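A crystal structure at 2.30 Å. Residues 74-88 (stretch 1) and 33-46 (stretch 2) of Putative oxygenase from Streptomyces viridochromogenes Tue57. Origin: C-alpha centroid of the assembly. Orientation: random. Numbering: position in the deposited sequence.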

# COMPACT_ATOMS: atom_id res chain seq x y z
N ASN A 74 9.68 -6.35 -5.60
CA ASN A 74 11.06 -6.10 -5.24
C ASN A 74 11.49 -4.69 -5.62
O ASN A 74 12.50 -4.49 -6.30
CB ASN A 74 11.96 -7.13 -5.92
CG ASN A 74 11.67 -8.53 -5.44
OD1 ASN A 74 11.65 -8.79 -4.24
ND2 ASN A 74 11.44 -9.45 -6.38
N LEU A 75 10.71 -3.70 -5.20
CA LEU A 75 10.93 -2.33 -5.66
C LEU A 75 12.32 -1.81 -5.31
O LEU A 75 12.91 -1.06 -6.08
CB LEU A 75 9.85 -1.41 -5.09
CG LEU A 75 9.80 0.05 -5.55
CD1 LEU A 75 9.59 0.14 -7.05
CD2 LEU A 75 8.72 0.80 -4.80
N GLU A 76 12.86 -2.23 -4.16
CA GLU A 76 14.15 -1.72 -3.70
C GLU A 76 15.32 -2.28 -4.50
O GLU A 76 16.46 -1.82 -4.35
CB GLU A 76 14.33 -2.04 -2.21
CG GLU A 76 14.84 -3.45 -1.89
CD GLU A 76 13.80 -4.54 -2.08
OE1 GLU A 76 12.74 -4.27 -2.68
OE2 GLU A 76 14.04 -5.68 -1.61
N LYS A 77 15.04 -3.25 -5.36
CA LYS A 77 16.07 -3.87 -6.19
C LYS A 77 16.07 -3.29 -7.59
O LYS A 77 16.92 -3.63 -8.40
CB LYS A 77 15.86 -5.39 -6.29
CG LYS A 77 16.71 -6.20 -5.37
CD LYS A 77 16.16 -6.25 -3.99
CE LYS A 77 16.92 -7.28 -3.16
NZ LYS A 77 16.90 -6.90 -1.72
N GLN A 78 15.09 -2.45 -7.88
CA GLN A 78 14.89 -2.04 -9.26
C GLN A 78 15.85 -0.93 -9.61
O GLN A 78 16.42 -0.29 -8.73
CB GLN A 78 13.44 -1.61 -9.49
CG GLN A 78 12.41 -2.69 -9.16
CD GLN A 78 12.57 -3.97 -10.00
OE1 GLN A 78 12.84 -3.92 -11.19
NE2 GLN A 78 12.40 -5.12 -9.35
N ASP A 79 16.07 -0.72 -10.89
CA ASP A 79 16.99 0.31 -11.32
C ASP A 79 16.28 1.65 -11.39
O ASP A 79 15.74 2.01 -12.44
CB ASP A 79 17.61 -0.04 -12.67
CG ASP A 79 18.48 1.09 -13.20
OD1 ASP A 79 18.92 1.94 -12.38
OD2 ASP A 79 18.71 1.13 -14.42
N TRP A 80 16.29 2.40 -10.29
CA TRP A 80 15.75 3.75 -10.33
C TRP A 80 16.40 4.65 -9.30
O TRP A 80 15.76 5.52 -8.72
CB TRP A 80 14.23 3.74 -10.16
CG TRP A 80 13.68 3.15 -8.90
CD1 TRP A 80 13.80 1.87 -8.46
CD2 TRP A 80 12.83 3.82 -7.95
NE1 TRP A 80 13.12 1.71 -7.27
CE2 TRP A 80 12.51 2.89 -6.95
CE3 TRP A 80 12.34 5.13 -7.85
CZ2 TRP A 80 11.70 3.22 -5.84
CZ3 TRP A 80 11.55 5.46 -6.75
CH2 TRP A 80 11.24 4.50 -5.76
N ALA A 81 17.69 4.42 -9.07
CA ALA A 81 18.53 5.35 -8.34
C ALA A 81 18.65 6.63 -9.17
O ALA A 81 18.66 6.57 -10.40
CB ALA A 81 19.90 4.74 -8.07
N PRO A 82 18.75 7.79 -8.51
CA PRO A 82 18.86 7.98 -7.06
C PRO A 82 17.54 8.13 -6.30
O PRO A 82 17.57 8.14 -5.08
CB PRO A 82 19.67 9.27 -6.96
CG PRO A 82 19.20 10.06 -8.14
CD PRO A 82 18.99 9.05 -9.25
N GLU A 83 16.40 8.23 -7.00
CA GLU A 83 15.11 8.36 -6.32
C GLU A 83 14.81 7.19 -5.39
O GLU A 83 14.19 7.37 -4.34
CB GLU A 83 13.98 8.49 -7.34
CG GLU A 83 14.01 9.79 -8.11
CD GLU A 83 14.75 9.66 -9.41
OE1 GLU A 83 15.63 8.78 -9.51
OE2 GLU A 83 14.45 10.44 -10.34
N ARG A 84 15.23 6.00 -5.79
CA ARG A 84 15.06 4.78 -4.99
C ARG A 84 15.57 4.94 -3.56
O ARG A 84 15.03 4.34 -2.62
CB ARG A 84 15.78 3.61 -5.68
CG ARG A 84 15.74 2.29 -4.91
CD ARG A 84 16.61 1.23 -5.61
NE ARG A 84 18.03 1.41 -5.34
CZ ARG A 84 19.01 0.76 -5.97
NH1 ARG A 84 18.74 -0.12 -6.93
NH2 ARG A 84 20.28 1.00 -5.63
N ASP A 85 16.62 5.73 -3.39
CA ASP A 85 17.19 5.96 -2.06
C ASP A 85 16.17 6.52 -1.10
O ASP A 85 16.26 6.31 0.11
CB ASP A 85 18.39 6.89 -2.17
CG ASP A 85 19.44 6.38 -3.13
OD1 ASP A 85 19.69 5.15 -3.15
OD2 ASP A 85 20.01 7.20 -3.89
N LEU A 86 15.17 7.22 -1.64
CA LEU A 86 14.13 7.82 -0.81
C LEU A 86 13.28 6.77 -0.10
O LEU A 86 12.65 7.07 0.91
CB LEU A 86 13.24 8.74 -1.63
CG LEU A 86 13.90 10.06 -1.99
CD1 LEU A 86 13.07 10.81 -3.01
CD2 LEU A 86 14.09 10.87 -0.72
N LEU A 87 13.29 5.54 -0.62
CA LEU A 87 12.61 4.43 0.07
C LEU A 87 13.11 4.27 1.49
O LEU A 87 12.42 3.71 2.34
CB LEU A 87 12.83 3.11 -0.66
CG LEU A 87 12.33 2.96 -2.09
CD1 LEU A 87 12.84 1.62 -2.59
CD2 LEU A 87 10.81 3.06 -2.15
N HIS A 88 14.33 4.75 1.73
CA HIS A 88 15.04 4.45 2.96
C HIS A 88 15.20 5.65 3.87
O HIS A 88 16.03 5.62 4.78
CB HIS A 88 16.38 3.84 2.60
CG HIS A 88 16.27 2.79 1.53
ND1 HIS A 88 15.60 1.60 1.72
CD2 HIS A 88 16.69 2.78 0.24
CE1 HIS A 88 15.63 0.90 0.61
NE2 HIS A 88 16.29 1.59 -0.30
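Stretch 2, residues 33-46: ARLKAGAERLITRF

What form does stretch 2 take, and which way does it run along stretch 1? Residues 33-46 are helical throughout, part of a longer helix, while stretch 1 is irregular, with short 3-10 segments at 75-77 and 83-87. Following stretch 1 from Leu-75 to Leu-86, the partners fall back from Leu-42 and Arg-45 to Leu-35 and Arg-34, so the two run in broadly opposite senses.

What receives the helix at the start of stretch 1? Leu-75 CD1 lies 3.5 Å from Leu-42 CD1, and Gln-78 CB is 4.1 Å from Leu-42 CD2. At Asp-79 the backbone takes over: Arg-45 NH1 donates a hydrogen bond to Asp-79 O at 2.8 Å, its guanidinium meeting the oxygen edge-on.

How does the helix accommodate Trp-80? The indole, anchored by a 3.0 Å hydrogen bond from Trp-80 NE1 to Leu-75 O, takes Leu-42 CD1 over one face, 3.7 Å from the centroid of its five-membered ring, a CH-pi contact. At the ring edge, Leu-35 CD2 is 3.7 Å from Trp-80 CH2. Gly-38 makes close approach possible: its CA lies 3.6 Å from Trp-80 CE3, and a CB there would clash with that atom and with Glu-83 CB.

What fastens the second 3-10 segment after the cis peptide bond before Pro-82? Glu-83, whose CA is 5.6 Å from that of Gly-38, forms a two-pronged salt bridge with Arg-41: NH2 of Arg-41 donates to Glu-83 OE1 at 3.1 Å and NH1 of Arg-41 to Glu-83 OE2 at 3.2 Å. Beyond it the contact turns apolar again, with Leu-86 CB 3.6 Å from Leu-35 CD2 and Leu-86 CD1 3.8 Å from Arg-34 CB.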

# COMPACT_ATOMS: atom_id res chain seq x y z
N ALA A 33 7.54 14.05 -4.58
CA ALA A 33 7.53 14.39 -5.99
C ALA A 33 8.58 13.61 -6.75
O ALA A 33 8.36 13.16 -7.87
CB ALA A 33 7.74 15.90 -6.18
N ARG A 34 9.74 13.43 -6.13
CA ARG A 34 10.81 12.65 -6.73
C ARG A 34 10.46 11.16 -6.76
O ARG A 34 10.70 10.49 -7.75
CB ARG A 34 12.12 12.90 -5.98
CG ARG A 34 12.62 14.34 -6.11
CD ARG A 34 13.88 14.57 -5.29
NE ARG A 34 13.61 15.36 -4.09
CZ ARG A 34 14.19 15.15 -2.91
NH1 ARG A 34 15.07 14.16 -2.78
NH2 ARG A 34 13.89 15.92 -1.86
N LEU A 35 9.86 10.66 -5.68
CA LEU A 35 9.39 9.29 -5.67
C LEU A 35 8.42 9.04 -6.82
O LEU A 35 8.53 8.03 -7.53
CB LEU A 35 8.72 8.95 -4.33
CG LEU A 35 9.71 8.62 -3.22
CD1 LEU A 35 9.00 8.36 -1.92
CD2 LEU A 35 10.56 7.43 -3.62
N LYS A 36 7.49 9.98 -7.02
CA LYS A 36 6.50 9.88 -8.08
C LYS A 36 7.19 9.79 -9.43
O LYS A 36 6.86 8.95 -10.26
CB LYS A 36 5.55 11.09 -8.05
CG LYS A 36 4.23 10.93 -8.85
CD LYS A 36 3.24 12.05 -8.53
CE LYS A 36 1.88 11.88 -9.21
NZ LYS A 36 1.88 12.19 -10.68
N ALA A 37 8.17 10.66 -9.63
CA ALA A 37 8.94 10.69 -10.87
C ALA A 37 9.70 9.39 -11.10
O ALA A 37 9.76 8.88 -12.22
CB ALA A 37 9.90 11.85 -10.85
N GLY A 38 10.31 8.87 -10.04
CA GLY A 38 11.00 7.60 -10.11
C GLY A 38 10.02 6.51 -10.46
O GLY A 38 10.30 5.68 -11.31
N ALA A 39 8.87 6.51 -9.81
CA ALA A 39 7.84 5.51 -10.07
C ALA A 39 7.43 5.52 -11.53
O ALA A 39 7.41 4.48 -12.19
CB ALA A 39 6.62 5.75 -9.19
N GLU A 40 7.12 6.71 -12.05
CA GLU A 40 6.69 6.83 -13.43
C GLU A 40 7.76 6.32 -14.38
O GLU A 40 7.45 5.60 -15.34
CB GLU A 40 6.34 8.28 -13.77
CG GLU A 40 5.14 8.81 -13.01
CD GLU A 40 4.73 10.20 -13.46
OE1 GLU A 40 5.03 10.54 -14.63
OE2 GLU A 40 4.13 10.96 -12.66
N ARG A 41 9.02 6.65 -14.11
CA ARG A 41 10.10 6.14 -14.94
C ARG A 41 10.12 4.60 -14.96
O ARG A 41 10.47 3.99 -15.97
CB ARG A 41 11.44 6.67 -14.47
CG ARG A 41 12.58 6.28 -15.39
CD ARG A 41 13.77 7.21 -15.21
NE ARG A 41 14.61 6.80 -14.09
CZ ARG A 41 14.57 7.35 -12.88
NH1 ARG A 41 13.73 8.35 -12.64
NH2 ARG A 41 15.38 6.91 -11.93
N LEU A 42 9.75 3.99 -13.85
CA LEU A 42 9.68 2.55 -13.79
C LEU A 42 8.54 2.07 -14.67
O LEU A 42 8.67 1.07 -15.39
CB LEU A 42 9.48 2.08 -12.35
CG LEU A 42 10.72 2.14 -11.47
CD1 LEU A 42 10.33 1.78 -10.06
CD2 LEU A 42 11.78 1.20 -12.00
N ILE A 43 7.42 2.80 -14.60
CA ILE A 43 6.20 2.36 -15.25
C ILE A 43 6.30 2.53 -16.75
O ILE A 43 5.89 1.65 -17.50
CB ILE A 43 4.98 3.11 -14.72
CG1 ILE A 43 4.69 2.72 -13.27
CG2 ILE A 43 3.75 2.79 -15.53
CD1 ILE A 43 3.84 3.75 -12.53
N THR A 44 6.84 3.65 -17.20
CA THR A 44 6.92 3.90 -18.64
C THR A 44 7.79 2.89 -19.38
O THR A 44 7.63 2.73 -20.58
CB THR A 44 7.46 5.31 -18.96
OG1 THR A 44 8.84 5.36 -18.61
CG2 THR A 44 6.71 6.37 -18.20
N ARG A 45 8.70 2.22 -18.68
CA ARG A 45 9.52 1.19 -19.33
C ARG A 45 8.65 0.02 -19.75
O ARG A 45 8.82 -0.56 -20.82
CB ARG A 45 10.64 0.72 -18.42
CG ARG A 45 11.74 1.73 -18.25
CD ARG A 45 12.65 1.38 -17.09
NE ARG A 45 13.68 2.38 -16.90
CZ ARG A 45 14.52 2.41 -15.87
NH1 ARG A 45 14.46 1.49 -14.92
NH2 ARG A 45 15.43 3.36 -15.79
N PHE A 46 7.72 -0.33 -18.88
CA PHE A 46 6.77 -1.36 -19.19
C PHE A 46 5.82 -0.89 -20.28
O PHE A 46 5.66 -1.54 -21.32
CB PHE A 46 5.98 -1.76 -17.95
CG PHE A 46 5.00 -2.87 -18.21
CD1 PHE A 46 3.73 -2.59 -18.68
CD2 PHE A 46 5.36 -4.19 -17.98
CE1 PHE A 46 2.84 -3.61 -18.93
CE2 PHE A 46 4.47 -5.20 -18.22
CZ PHE A 46 3.20 -4.91 -18.70